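Local coordinates for DNA mismatch repair protein MUTS (Thermus aquaticus, PDB 1EWQ) that takes part in the repair of mismatched DNA, possibly by carrying out the mismatch recognition step, and has a weak ATPase activity, at residues A317-V322 with V529-A534; P295-G300 with L602-S607; G350-S355 with E380-A385; E361-L366 with L372-P377. All coordinates share one frame; numbering follows the deposited sequence.

Contact 1 of 4, residues A317-V322 with V529-A534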
loop_
_atom_site.group_PDB
_atom_site.type_symbol
_atom_site.label_atom_id
_atom_site.label_comp_id
_atom_site.label_asym_id
_atom_site.label_seq_id
_atom_site.Cartn_x
_atom_site.Cartn_y
_atom_site.Cartn_z
ATOM N N ALA C 317 -16.629 -21.208 34.981
ATOM C CA ALA C 317 -17.854 -20.421 34.947
ATOM C C ALA C 317 -17.547 -18.943 35.203
ATOM O O ALA C 317 -17.969 -18.069 34.449
ATOM C CB ALA C 317 -18.850 -20.962 35.993
ATOM N N LEU C 318 -16.803 -18.671 36.265
ATOM C CA LEU C 318 -16.435 -17.308 36.616
ATOM C C LEU C 318 -15.648 -16.634 35.492
ATOM O O LEU C 318 -15.888 -15.467 35.156
ATOM C CB LEU C 318 -15.595 -17.314 37.889
ATOM C CG LEU C 318 -15.087 -15.953 38.352
ATOM C CD1 LEU C 318 -16.274 -15.025 38.637
ATOM C CD2 LEU C 318 -14.230 -16.136 39.592
ATOM N N ARG C 319 -14.706 -17.380 34.921
ATOM C CA ARG C 319 -13.877 -16.872 33.840
ATOM C C ARG C 319 -14.707 -16.445 32.634
ATOM O O ARG C 319 -14.546 -15.336 32.120
ATOM C CB ARG C 319 -12.864 -17.928 33.389
ATOM C CG ARG C 319 -11.893 -17.402 32.333
ATOM C CD ARG C 319 -11.023 -18.502 31.749
ATOM N NE ARG C 319 -11.799 -19.456 30.965
ATOM C CZ ARG C 319 -11.935 -20.740 31.275
ATOM N NH1 ARG C 319 -11.345 -21.227 32.359
ATOM N NH2 ARG C 319 -12.644 -21.537 30.494
ATOM N N GLU C 320 -15.585 -17.330 32.170
ATOM C CA GLU C 320 -16.412 -17.023 31.009
ATOM C C GLU C 320 -17.429 -15.928 31.342
ATOM O O GLU C 320 -17.774 -15.099 30.489
ATOM C CB GLU C 320 -17.131 -18.289 30.518
ATOM C CG GLU C 320 -16.190 -19.425 30.086
ATOM C CD GLU C 320 -15.279 -19.026 28.932
ATOM O OE1 GLU C 320 -15.714 -18.212 28.083
ATOM O OE2 GLU C 320 -14.140 -19.536 28.871
ATOM N N GLY C 321 -17.904 -15.925 32.584
ATOM C CA GLY C 321 -18.860 -14.919 33.005
ATOM C C GLY C 321 -18.247 -13.533 32.958
ATOM O O GLY C 321 -18.840 -12.592 32.418
ATOM N N VAL C 322 -17.055 -13.404 33.527
ATOM C CA VAL C 322 -16.355 -12.124 33.541
ATOM C C VAL C 322 -16.093 -11.651 32.109
ATOM O O VAL C 322 -16.345 -10.488 31.778
ATOM C CB VAL C 322 -15.023 -12.237 34.325
ATOM C CG1 VAL C 322 -14.136 -11.036 34.054
ATOM C CG2 VAL C 322 -15.321 -12.331 35.811
ATOM N N VAL C 529 -6.862 -9.214 31.569
ATOM C CA VAL C 529 -5.645 -9.918 31.169
ATOM C C VAL C 529 -5.519 -11.323 31.770
ATOM O O VAL C 529 -5.230 -12.287 31.062
ATOM C CB VAL C 529 -4.401 -9.088 31.519
ATOM C CG1 VAL C 529 -3.140 -9.912 31.315
ATOM C CG2 VAL C 529 -4.348 -7.842 30.613
ATOM N N TYR C 530 -5.742 -11.438 33.073
ATOM C CA TYR C 530 -5.660 -12.727 33.742
ATOM C C TYR C 530 -6.667 -13.720 33.161
ATOM O O TYR C 530 -6.325 -14.872 32.892
ATOM C CB TYR C 530 -5.912 -12.548 35.236
ATOM C CG TYR C 530 -4.844 -11.751 35.949
ATOM C CD1 TYR C 530 -5.185 -10.775 36.889
ATOM C CD2 TYR C 530 -3.489 -12.009 35.730
ATOM C CE1 TYR C 530 -4.197 -10.082 37.590
ATOM C CE2 TYR C 530 -2.495 -11.322 36.433
ATOM C CZ TYR C 530 -2.856 -10.363 37.360
ATOM O OH TYR C 530 -1.874 -9.704 38.069
ATOM N N ALA C 531 -7.904 -13.276 32.966
ATOM C CA ALA C 531 -8.931 -14.151 32.406
ATOM C C ALA C 531 -8.569 -14.520 30.966
ATOM O O ALA C 531 -8.791 -15.652 30.522
ATOM C CB ALA C 531 -10.300 -13.462 32.456
ATOM N N ALA C 532 -7.991 -13.563 30.244
ATOM C CA ALA C 532 -7.583 -13.780 28.857
ATOM C C ALA C 532 -6.440 -14.792 28.737
ATOM O O ALA C 532 -6.447 -15.645 27.849
ATOM C CB ALA C 532 -7.174 -12.460 28.221
ATOM N N LEU C 533 -5.452 -14.683 29.617
ATOM C CA LEU C 533 -4.323 -15.605 29.581
ATOM C C LEU C 533 -4.806 -16.991 29.986
ATOM O O LEU C 533 -4.268 -18.000 29.516
ATOM C CB LEU C 533 -3.207 -15.134 30.523
ATOM C CG LEU C 533 -2.497 -13.833 30.111
ATOM C CD1 LEU C 533 -1.492 -13.410 31.168
ATOM C CD2 LEU C 533 -1.794 -14.047 28.784
ATOM N N ALA C 534 -5.821 -17.043 30.854
ATOM C CA ALA C 534 -6.368 -18.325 31.286
ATOM C C ALA C 534 -7.115 -18.935 30.111
ATOM O O ALA C 534 -7.041 -20.139 29.881
ATOM C CB ALA C 534 -7.320 -18.147 32.480
#

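Contact 2 of 4, residues P295-G300 with L602-S607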
loop_
_atom_site.group_PDB
_atom_site.type_symbol
_atom_site.label_atom_id
_atom_site.label_comp_id
_atom_site.label_asym_id
_atom_site.label_seq_id
_atom_site.Cartn_x
_atom_site.Cartn_y
_atom_site.Cartn_z
ATOM N N PRO C 295 9.062 -7.786 30.215
ATOM C CA PRO C 295 8.840 -8.955 31.077
ATOM C C PRO C 295 9.552 -8.701 32.404
ATOM O O PRO C 295 10.589 -8.035 32.435
ATOM C CB PRO C 295 9.486 -10.109 30.295
ATOM C CG PRO C 295 9.401 -9.637 28.845
ATOM C CD PRO C 295 9.722 -8.163 28.949
ATOM N N LEU C 296 9.010 -9.243 33.489
ATOM C CA LEU C 296 9.579 -9.062 34.828
ATOM C C LEU C 296 10.784 -9.965 35.133
ATOM O O LEU C 296 11.003 -10.981 34.483
ATOM C CB LEU C 296 8.493 -9.315 35.888
ATOM C CG LEU C 296 7.122 -8.653 35.704
ATOM C CD1 LEU C 296 6.216 -9.050 36.868
ATOM C CD2 LEU C 296 7.261 -7.134 35.631
ATOM N N LEU C 297 11.560 -9.572 36.138
ATOM C CA LEU C 297 12.730 -10.333 36.573
ATOM C C LEU C 297 12.480 -10.869 37.987
ATOM O O LEU C 297 13.284 -11.629 38.521
ATOM C CB LEU C 297 13.966 -9.432 36.620
ATOM C CG LEU C 297 14.415 -8.701 35.356
ATOM C CD1 LEU C 297 15.613 -7.790 35.683
ATOM C CD2 LEU C 297 14.785 -9.722 34.299
ATOM N N ASP C 298 11.362 -10.469 38.583
ATOM C CA ASP C 298 11.040 -10.855 39.952
ATOM C C ASP C 298 10.058 -12.006 40.096
ATOM O O ASP C 298 8.903 -11.918 39.685
ATOM C CB ASP C 298 10.525 -9.627 40.694
ATOM C CG ASP C 298 11.422 -8.416 40.486
ATOM O OD1 ASP C 298 12.602 -8.466 40.917
ATOM O OD2 ASP C 298 10.952 -7.424 39.877
ATOM N N ARG C 299 10.543 -13.080 40.706
ATOM C CA ARG C 299 9.765 -14.291 40.928
ATOM C C ARG C 299 8.438 -14.038 41.644
ATOM O O ARG C 299 7.386 -14.487 41.194
ATOM C CB ARG C 299 10.605 -15.269 41.746
ATOM C CG ARG C 299 10.112 -16.704 41.781
ATOM C CD ARG C 299 11.063 -17.496 42.664
ATOM N NE ARG C 299 10.971 -18.936 42.483
ATOM C CZ ARG C 299 9.934 -19.670 42.856
ATOM N NH1 ARG C 299 8.890 -19.090 43.437
ATOM N NH2 ARG C 299 9.947 -20.987 42.654
ATOM N N GLY C 300 8.506 -13.322 42.763
ATOM C CA GLY C 300 7.326 -13.027 43.557
ATOM C C GLY C 300 6.158 -12.464 42.773
ATOM O O GLY C 300 5.080 -13.058 42.767
ATOM N N LEU C 602 6.953 -15.889 27.647
ATOM C CA LEU C 602 5.611 -16.047 28.199
ATOM C C LEU C 602 5.638 -16.230 29.715
ATOM O O LEU C 602 4.831 -15.647 30.433
ATOM C CB LEU C 602 4.900 -17.233 27.530
ATOM C CG LEU C 602 4.518 -17.057 26.054
ATOM C CD1 LEU C 602 3.966 -18.372 25.496
ATOM C CD2 LEU C 602 3.490 -15.951 25.925
ATOM N N ALA C 603 6.568 -17.040 30.209
ATOM C CA ALA C 603 6.665 -17.251 31.651
ATOM C C ALA C 603 7.005 -15.958 32.395
ATOM O O ALA C 603 6.487 -15.702 33.487
ATOM C CB ALA C 603 7.717 -18.302 31.957
ATOM N N GLN C 604 7.876 -15.137 31.817
ATOM C CA GLN C 604 8.259 -13.909 32.497
ATOM C C GLN C 604 7.277 -12.764 32.322
ATOM O O GLN C 604 7.520 -11.614 32.723
ATOM C CB GLN C 604 9.698 -13.536 32.114
ATOM C CG GLN C 604 10.674 -14.480 32.854
ATOM C CD GLN C 604 12.131 -14.227 32.569
ATOM O OE1 GLN C 604 12.752 -14.964 31.803
ATOM N NE2 GLN C 604 12.696 -13.184 33.181
ATOM N N VAL C 605 6.128 -13.115 31.769
ATOM C CA VAL C 605 5.052 -12.172 31.579
ATOM C C VAL C 605 3.933 -12.631 32.521
ATOM O O VAL C 605 2.967 -11.909 32.785
ATOM C CB VAL C 605 4.632 -12.151 30.080
ATOM C CG1 VAL C 605 3.146 -12.409 29.906
ATOM C CG2 VAL C 605 5.059 -10.832 29.476
ATOM N N GLY C 606 4.091 -13.840 33.055
ATOM C CA GLY C 606 3.103 -14.374 33.982
ATOM C C GLY C 606 2.041 -15.198 33.289
ATOM O O GLY C 606 0.950 -15.390 33.818
ATOM N N SER C 607 2.369 -15.680 32.098
ATOM C CA SER C 607 1.458 -16.485 31.313
ATOM C C SER C 607 1.851 -17.954 31.388
ATOM O O SER C 607 3.010 -18.280 31.648
ATOM C CB SER C 607 1.513 -16.034 29.850
ATOM O OG SER C 607 0.891 -16.964 28.978
#

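Contact 3 of 4, residues G350-S355 with E380-A385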
loop_
_atom_site.group_PDB
_atom_site.type_symbol
_atom_site.label_atom_id
_atom_site.label_comp_id
_atom_site.label_asym_id
_atom_site.label_seq_id
_atom_site.Cartn_x
_atom_site.Cartn_y
_atom_site.Cartn_z
ATOM N N GLY C 350 -23.197 7.819 26.798
ATOM C CA GLY C 350 -24.038 6.652 26.612
ATOM C C GLY C 350 -23.204 5.425 26.913
ATOM O O GLY C 350 -23.608 4.550 27.687
ATOM N N ALA C 351 -22.023 5.368 26.303
ATOM C CA ALA C 351 -21.113 4.250 26.525
ATOM C C ALA C 351 -20.756 4.173 28.013
ATOM O O ALA C 351 -20.667 3.089 28.581
ATOM C CB ALA C 351 -19.851 4.427 25.680
ATOM N N LEU C 352 -20.568 5.331 28.642
ATOM C CA LEU C 352 -20.235 5.372 30.060
ATOM C C LEU C 352 -21.342 4.723 30.891
ATOM O O LEU C 352 -21.071 3.870 31.732
ATOM C CB LEU C 352 -20.010 6.818 30.527
ATOM C CG LEU C 352 -19.790 7.011 32.037
ATOM C CD1 LEU C 352 -18.682 6.084 32.542
ATOM C CD2 LEU C 352 -19.445 8.463 32.323
ATOM N N ARG C 353 -22.586 5.130 30.653
ATOM C CA ARG C 353 -23.727 4.567 31.373
ATOM C C ARG C 353 -23.799 3.054 31.166
ATOM O O ARG C 353 -24.008 2.305 32.115
ATOM C CB ARG C 353 -25.038 5.203 30.894
ATOM C CG ARG C 353 -26.282 4.581 31.513
ATOM C CD ARG C 353 -27.541 5.124 30.868
ATOM N NE ARG C 353 -27.574 4.801 29.447
ATOM C CZ ARG C 353 -28.432 5.327 28.580
ATOM N NH1 ARG C 353 -29.339 6.210 28.987
ATOM N NH2 ARG C 353 -28.383 4.974 27.302
ATOM N N ARG C 354 -23.641 2.609 29.924
ATOM C CA ARG C 354 -23.679 1.181 29.634
ATOM C C ARG C 354 -22.638 0.451 30.479
ATOM O O ARG C 354 -22.931 -0.574 31.101
ATOM C CB ARG C 354 -23.414 0.916 28.143
ATOM C CG ARG C 354 -23.115 -0.560 27.849
ATOM C CD ARG C 354 -23.065 -0.923 26.363
ATOM N NE ARG C 354 -22.129 -0.141 25.551
ATOM C CZ ARG C 354 -20.869 0.139 25.878
ATOM N NH1 ARG C 354 -20.361 -0.283 27.028
ATOM N NH2 ARG C 354 -20.099 0.815 25.030
ATOM N N SER C 355 -21.428 1.000 30.510
ATOM C CA SER C 355 -20.334 0.407 31.274
ATOM C C SER C 355 -20.599 0.402 32.778
ATOM O O SER C 355 -20.274 -0.563 33.470
ATOM C CB SER C 355 -19.033 1.156 30.991
ATOM O OG SER C 355 -18.703 1.074 29.621
ATOM N N GLU C 380 -27.129 6.191 37.841
ATOM C CA GLU C 380 -28.529 6.574 37.962
ATOM C C GLU C 380 -28.823 7.928 37.328
ATOM O O GLU C 380 -29.840 8.083 36.645
ATOM C CB GLU C 380 -28.944 6.599 39.437
ATOM C CG GLU C 380 -28.780 5.267 40.153
ATOM C CD GLU C 380 -29.102 5.361 41.632
ATOM O OE1 GLU C 380 -28.625 6.316 42.292
ATOM O OE2 GLU C 380 -29.826 4.477 42.140
ATOM N N GLU C 381 -27.949 8.906 37.563
ATOM C CA GLU C 381 -28.142 10.236 36.990
ATOM C C GLU C 381 -28.095 10.135 35.469
ATOM O O GLU C 381 -28.881 10.777 34.776
ATOM C CB GLU C 381 -27.060 11.215 37.468
ATOM C CG GLU C 381 -27.058 11.516 38.965
ATOM C CD GLU C 381 -26.220 12.749 39.309
ATOM O OE1 GLU C 381 -26.648 13.867 38.943
ATOM O OE2 GLU C 381 -25.135 12.605 39.929
ATOM N N LEU C 382 -27.172 9.322 34.957
ATOM C CA LEU C 382 -27.041 9.135 33.518
ATOM C C LEU C 382 -28.297 8.459 32.988
ATOM O O LEU C 382 -28.874 8.893 31.987
ATOM C CB LEU C 382 -25.805 8.286 33.189
ATOM C CG LEU C 382 -24.429 8.952 33.322
ATOM C CD1 LEU C 382 -23.335 7.983 32.909
ATOM C CD2 LEU C 382 -24.377 10.189 32.445
ATOM N N GLU C 383 -28.723 7.401 33.674
ATOM C CA GLU C 383 -29.922 6.664 33.285
ATOM C C GLU C 383 -31.154 7.569 33.260
ATOM O O GLU C 383 -32.020 7.429 32.398
ATOM C CB GLU C 383 -30.173 5.508 34.261
ATOM C CG GLU C 383 -29.256 4.307 34.081
ATOM C CD GLU C 383 -29.435 3.268 35.177
ATOM O OE1 GLU C 383 -30.549 2.723 35.323
ATOM O OE2 GLU C 383 -28.459 2.999 35.904
ATOM N N ALA C 384 -31.224 8.489 34.218
ATOM C CA ALA C 384 -32.350 9.411 34.338
ATOM C C ALA C 384 -32.238 10.630 33.430
ATOM O O ALA C 384 -33.226 11.318 33.186
ATOM C CB ALA C 384 -32.477 9.871 35.777
ATOM N N ALA C 385 -31.035 10.898 32.931
ATOM C CA ALA C 385 -30.824 12.057 32.080
ATOM C C ALA C 385 -30.864 11.796 30.580
ATOM O O ALA C 385 -31.451 12.574 29.828
ATOM C CB ALA C 385 -29.503 12.720 32.439
#

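Contact 4 of 4, residues E361-L366 with L372-P377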
loop_
_atom_site.group_PDB
_atom_site.type_symbol
_atom_site.label_atom_id
_atom_site.label_comp_id
_atom_site.label_asym_id
_atom_site.label_seq_id
_atom_site.Cartn_x
_atom_site.Cartn_y
_atom_site.Cartn_z
ATOM N N GLU C 361 -22.566 -5.835 38.043
ATOM C CA GLU C 361 -22.669 -7.257 37.729
ATOM C C GLU C 361 -21.303 -7.930 37.911
ATOM O O GLU C 361 -21.211 -9.045 38.425
ATOM C CB GLU C 361 -23.164 -7.446 36.293
ATOM C CG GLU C 361 -24.519 -6.804 36.009
ATOM C CD GLU C 361 -24.992 -7.046 34.584
ATOM O OE1 GLU C 361 -25.281 -8.213 34.234
ATOM O OE2 GLU C 361 -25.067 -6.069 33.810
ATOM N N LEU C 362 -20.245 -7.249 37.480
ATOM C CA LEU C 362 -18.892 -7.777 37.630
ATOM C C LEU C 362 -18.567 -7.828 39.114
ATOM O O LEU C 362 -18.016 -8.809 39.609
ATOM C CB LEU C 362 -17.875 -6.872 36.934
ATOM C CG LEU C 362 -17.748 -6.952 35.417
ATOM C CD1 LEU C 362 -16.919 -5.781 34.927
ATOM C CD2 LEU C 362 -17.116 -8.276 35.021
ATOM N N ARG C 363 -18.916 -6.757 39.821
ATOM C CA ARG C 363 -18.661 -6.686 41.251
ATOM C C ARG C 363 -19.317 -7.878 41.942
ATOM O O ARG C 363 -18.764 -8.443 42.880
ATOM C CB ARG C 363 -19.197 -5.371 41.831
ATOM C CG ARG C 363 -18.697 -5.101 43.236
ATOM C CD ARG C 363 -18.810 -3.633 43.630
ATOM N NE ARG C 363 -17.782 -3.294 44.614
ATOM C CZ ARG C 363 -17.715 -2.149 45.288
ATOM N NH1 ARG C 363 -18.624 -1.202 45.102
ATOM N NH2 ARG C 363 -16.722 -1.946 46.139
ATOM N N ALA C 364 -20.491 -8.265 41.456
ATOM C CA ALA C 364 -21.209 -9.395 42.030
ATOM C C ALA C 364 -20.471 -10.713 41.802
ATOM O O ALA C 364 -20.510 -11.602 42.649
ATOM C CB ALA C 364 -22.608 -9.474 41.436
ATOM N N LEU C 365 -19.801 -10.836 40.659
ATOM C CA LEU C 365 -19.069 -12.062 40.330
ATOM C C LEU C 365 -17.714 -12.169 41.017
ATOM O O LEU C 365 -17.357 -13.221 41.537
ATOM C CB LEU C 365 -18.861 -12.173 38.819
ATOM C CG LEU C 365 -20.060 -12.561 37.959
ATOM C CD1 LEU C 365 -19.689 -12.427 36.492
ATOM C CD2 LEU C 365 -20.478 -13.985 38.273
ATOM N N LEU C 366 -16.961 -11.080 41.018
ATOM C CA LEU C 366 -15.638 -11.088 41.627
ATOM C C LEU C 366 -15.675 -10.820 43.128
ATOM O O LEU C 366 -14.675 -10.996 43.822
ATOM C CB LEU C 366 -14.744 -10.068 40.919
ATOM C CG LEU C 366 -14.607 -10.338 39.416
ATOM C CD1 LEU C 366 -14.038 -9.122 38.704
ATOM C CD2 LEU C 366 -13.733 -11.565 39.206
ATOM N N LEU C 372 -13.403 -2.641 43.200
ATOM C CA LEU C 372 -14.117 -1.897 42.174
ATOM C C LEU C 372 -14.956 -0.807 42.814
ATOM O O LEU C 372 -15.712 -1.057 43.752
ATOM C CB LEU C 372 -15.014 -2.826 41.358
ATOM C CG LEU C 372 -14.340 -3.596 40.223
ATOM C CD1 LEU C 372 -15.337 -4.573 39.607
ATOM C CD2 LEU C 372 -13.827 -2.625 39.166
ATOM N N PRO C 373 -14.817 0.428 42.321
ATOM C CA PRO C 373 -15.548 1.600 42.815
ATOM C C PRO C 373 -17.055 1.476 42.622
ATOM O O PRO C 373 -17.513 0.879 41.650
ATOM C CB PRO C 373 -14.983 2.741 41.975
ATOM C CG PRO C 373 -13.595 2.268 41.643
ATOM C CD PRO C 373 -13.813 0.818 41.317
ATOM N N ASP C 374 -17.820 2.026 43.559
ATOM C CA ASP C 374 -19.274 2.017 43.437
ATOM C C ASP C 374 -19.623 3.344 42.779
ATOM O O ASP C 374 -19.395 4.409 43.352
ATOM C CB ASP C 374 -19.966 1.932 44.799
ATOM C CG ASP C 374 -21.494 1.957 44.681
ATOM O OD1 ASP C 374 -22.176 1.937 45.730
ATOM O OD2 ASP C 374 -22.021 1.995 43.544
ATOM N N LEU C 375 -20.160 3.271 41.571
ATOM C CA LEU C 375 -20.524 4.461 40.825
ATOM C C LEU C 375 -22.007 4.456 40.478
ATOM O O LEU C 375 -22.436 5.134 39.545
ATOM C CB LEU C 375 -19.685 4.533 39.549
ATOM C CG LEU C 375 -18.198 4.813 39.782
ATOM C CD1 LEU C 375 -17.394 4.534 38.529
ATOM C CD2 LEU C 375 -18.041 6.250 40.220
ATOM N N SER C 376 -22.792 3.691 41.231
ATOM C CA SER C 376 -24.222 3.619 40.959
ATOM C C SER C 376 -24.863 5.005 40.968
ATOM O O SER C 376 -25.763 5.273 40.179
ATOM C CB SER C 376 -24.927 2.683 41.952
ATOM O OG SER C 376 -24.669 3.045 43.290
ATOM N N PRO C 377 -24.402 5.912 41.845
ATOM C CA PRO C 377 -25.042 7.233 41.817
ATOM C C PRO C 377 -24.880 7.978 40.481
ATOM O O PRO C 377 -25.804 8.656 40.036
ATOM C CB PRO C 377 -24.403 7.960 43.009
ATOM C CG PRO C 377 -23.112 7.243 43.220
ATOM C CD PRO C 377 -23.456 5.807 42.967
#

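Contact 1 of 4, residues A317-V322 with V529-A534
Two helices of MutS domain III, 316-326 and 514-540, meet where Arg-319 lays its aliphatic stem against Ala-531 and Ala-534. Alanines on one helix let a long side chain of the other lie close, and the CA atoms of Arg-319 and Ala-531 come within 5.8 Å of each other. The stem leaves its helix with CG anti to the backbone N (chi1 -175°), which carries CG to 4.3 Å from the CB of Ala-531. One atom further on, Arg-319 CD touches the methyl CB of Ala-534 at 3.8 Å and passes the carbonyl O of Ala-531. A bend at chi3 swings the guanidinium toward Glu-320, the next residue. There NE and NH2 grip Glu-320 side-on, both converging on OE2, with NH2 at 3.0 Å on the anti lone pair and NE coming from above the carboxylate plane. Outside the two segments, NE also forms a salt bridge to Glu-535 and NH1 donates to the carbonyl of Phe-312. Between the segments the contact is apolar, with no hydrogen bond; one residue beyond, the salt bridge to Glu-535 ties the two helices, and the arginine probably eases the repulsion between the neighbouring carboxylates of Glu-320 and Glu-535.

Contact 2 of 4, residues P295-G300 with L602-S607
Gln-604 lies along the backbone of Pro-295 and Leu-296. Its CB sits 3.9 Å from the CB of Pro-295 and also borders the carbonyl O of Leu-296. With CG anti to the carbonyl carbon (chi1 -75°) and the chain extended beyond it, CG and CD run on past that same oxygen. At the tip, NE2 donates to Leu-296 O over 3.1 Å, fairly straight at 160° and in the carbonyl plane. NE2 has a second acceptor in the carbonyl of Phe-619, and Leu-297 CD2 approaches it at 4.2 Å. The residue works through its backbone too: Leu-296 N donates to Gln-604 O at 2.9 Å, so one residue both gives to and takes from the peptide groups of another. Gln-604 is the first residue to leave helical geometry where helix 589-603 ends in a Schellman motif, in which Ser-607 N returns to Leu-602 O and Gly-606 N to Ala-603 O, with Gly-606 at positive phi; here the domain V range meets the domain III range. With an alanine here, Leu-296 O and the carbonyl of Phe-619 would probably lose the amide that serves both, though the backbone bond could persist. Just beyond the 295-300 segment, Arg-305 of helix 299-314 reaches across to bond the carbonyl of Val-605.

Contact 3 of 4, residues G350-S355 with E380-A385
Leu-382 presses into the angle between Leu-352 and Arg-353, and this apolar contact is the centre of the crossing. Its CD1 lies 3.8 Å from Leu-352 CG, the two leucines crossing at about a right angle, and at 3.7 Å from Arg-353 N it rests on the helix backbone as well. That methyl is placed by a CG anti to the carbonyl carbon (chi1 -74°), while Leu-382 CB meets the CB of Arg-353 at 3.9 Å.

A second kind of contact is made by the carbon chains of charged residues. Arg-353 CD touches both the CA and the CG of Glu-383, the latter at 3.7 Å, before the chain bends at chi3. The opposite charges do not pair: Arg-353 NE and Glu-383 OE2 stay 6.8 Å apart, with guanidinium and carboxylate planes steeply turned against each other.

No hydrogen bond crosses between the segments; Arg-353 finds its acceptors further along the chain. Its NH1 donates to the carbonyl of Val-387, with weak bonds from the guanidinium to Leu-386 and Glu-388, so the arginine spans from its own helix to the chain that follows helix 376-385.

Helices 346-366 and 376-385, consecutive in the helical domain III range, meet here obliquely antiparallel, the short segments crossing at -128° with axes 9.5 Å apart. Helix 479-511 packs against both, its Ala-510 meeting Leu-352 and its Val-506 meeting Leu-382 and Ala-385.

Contact 4 of 4, residues E361-L366 with L372-P377
The short connection between helices 346-366 and 376-385 doubles back on the first of them, so that Leu-372 and Asp-374 come to lie beside Arg-363. Arg-363 reaches across with CG anti to the backbone N (chi1 -167°) and a chain extended to NE, which sets the guanidinium face-on against the Leu-372 carbonyl. The carbonyl carbon of Leu-372 stands 3.9 Å from the guanidinium, over the centre of one face. The carbonyl oxygen is modelled too near that face for the close distances to be relied on, and none of the nitrogens makes a hydrogen bond to it. At the edge, NH1 meets the CB of Asp-374 at 3.4 Å, but the carboxylate of that aspartate is elsewhere engaged. Asp-374 OD2 accepts from Ser-376 N at 3.0 Å, an Asx turn, and from Ser-376 OG as well, both from the same face of the carboxylate. NE of Arg-363 pairs with Glu-368 in the intervening loop. A leucine in place of Arg-363 would probably leave Glu-368 without its charge partner and the Leu-372 peptide without the flat group now lying against it. On the apolar side, Leu-372 CD1 reaches Leu-362 CB at 4.3 Å. Leu-372 packs further on Leu-524 of helix 514-540, while Leu-362, Leu-365 and Leu-366 face helix 316-326.

Overall arrangement
Along the chain the loops are nested: contact 2 encloses contact 1, which encloses contact 3, which encloses contact 4. Contacts 3 and 4 share helices 346-366 and 376-385, with centres 15 Å apart, and contact 1 lies about 17 Å from contact 4 between centres. Contacts 1 and 4 touch directly, through Leu-318, Gly-321 and Val-322 against the end of helix 346-366. Contact 2, centred 19 Å from contact 1, touches it through Leu-533 against Gly-606 and Ser-607. Contacts 4, 1 and 2 thus form a chain of touching contacts from the domain III helices to the domain V range, which holds the predicted ATP-binding residues.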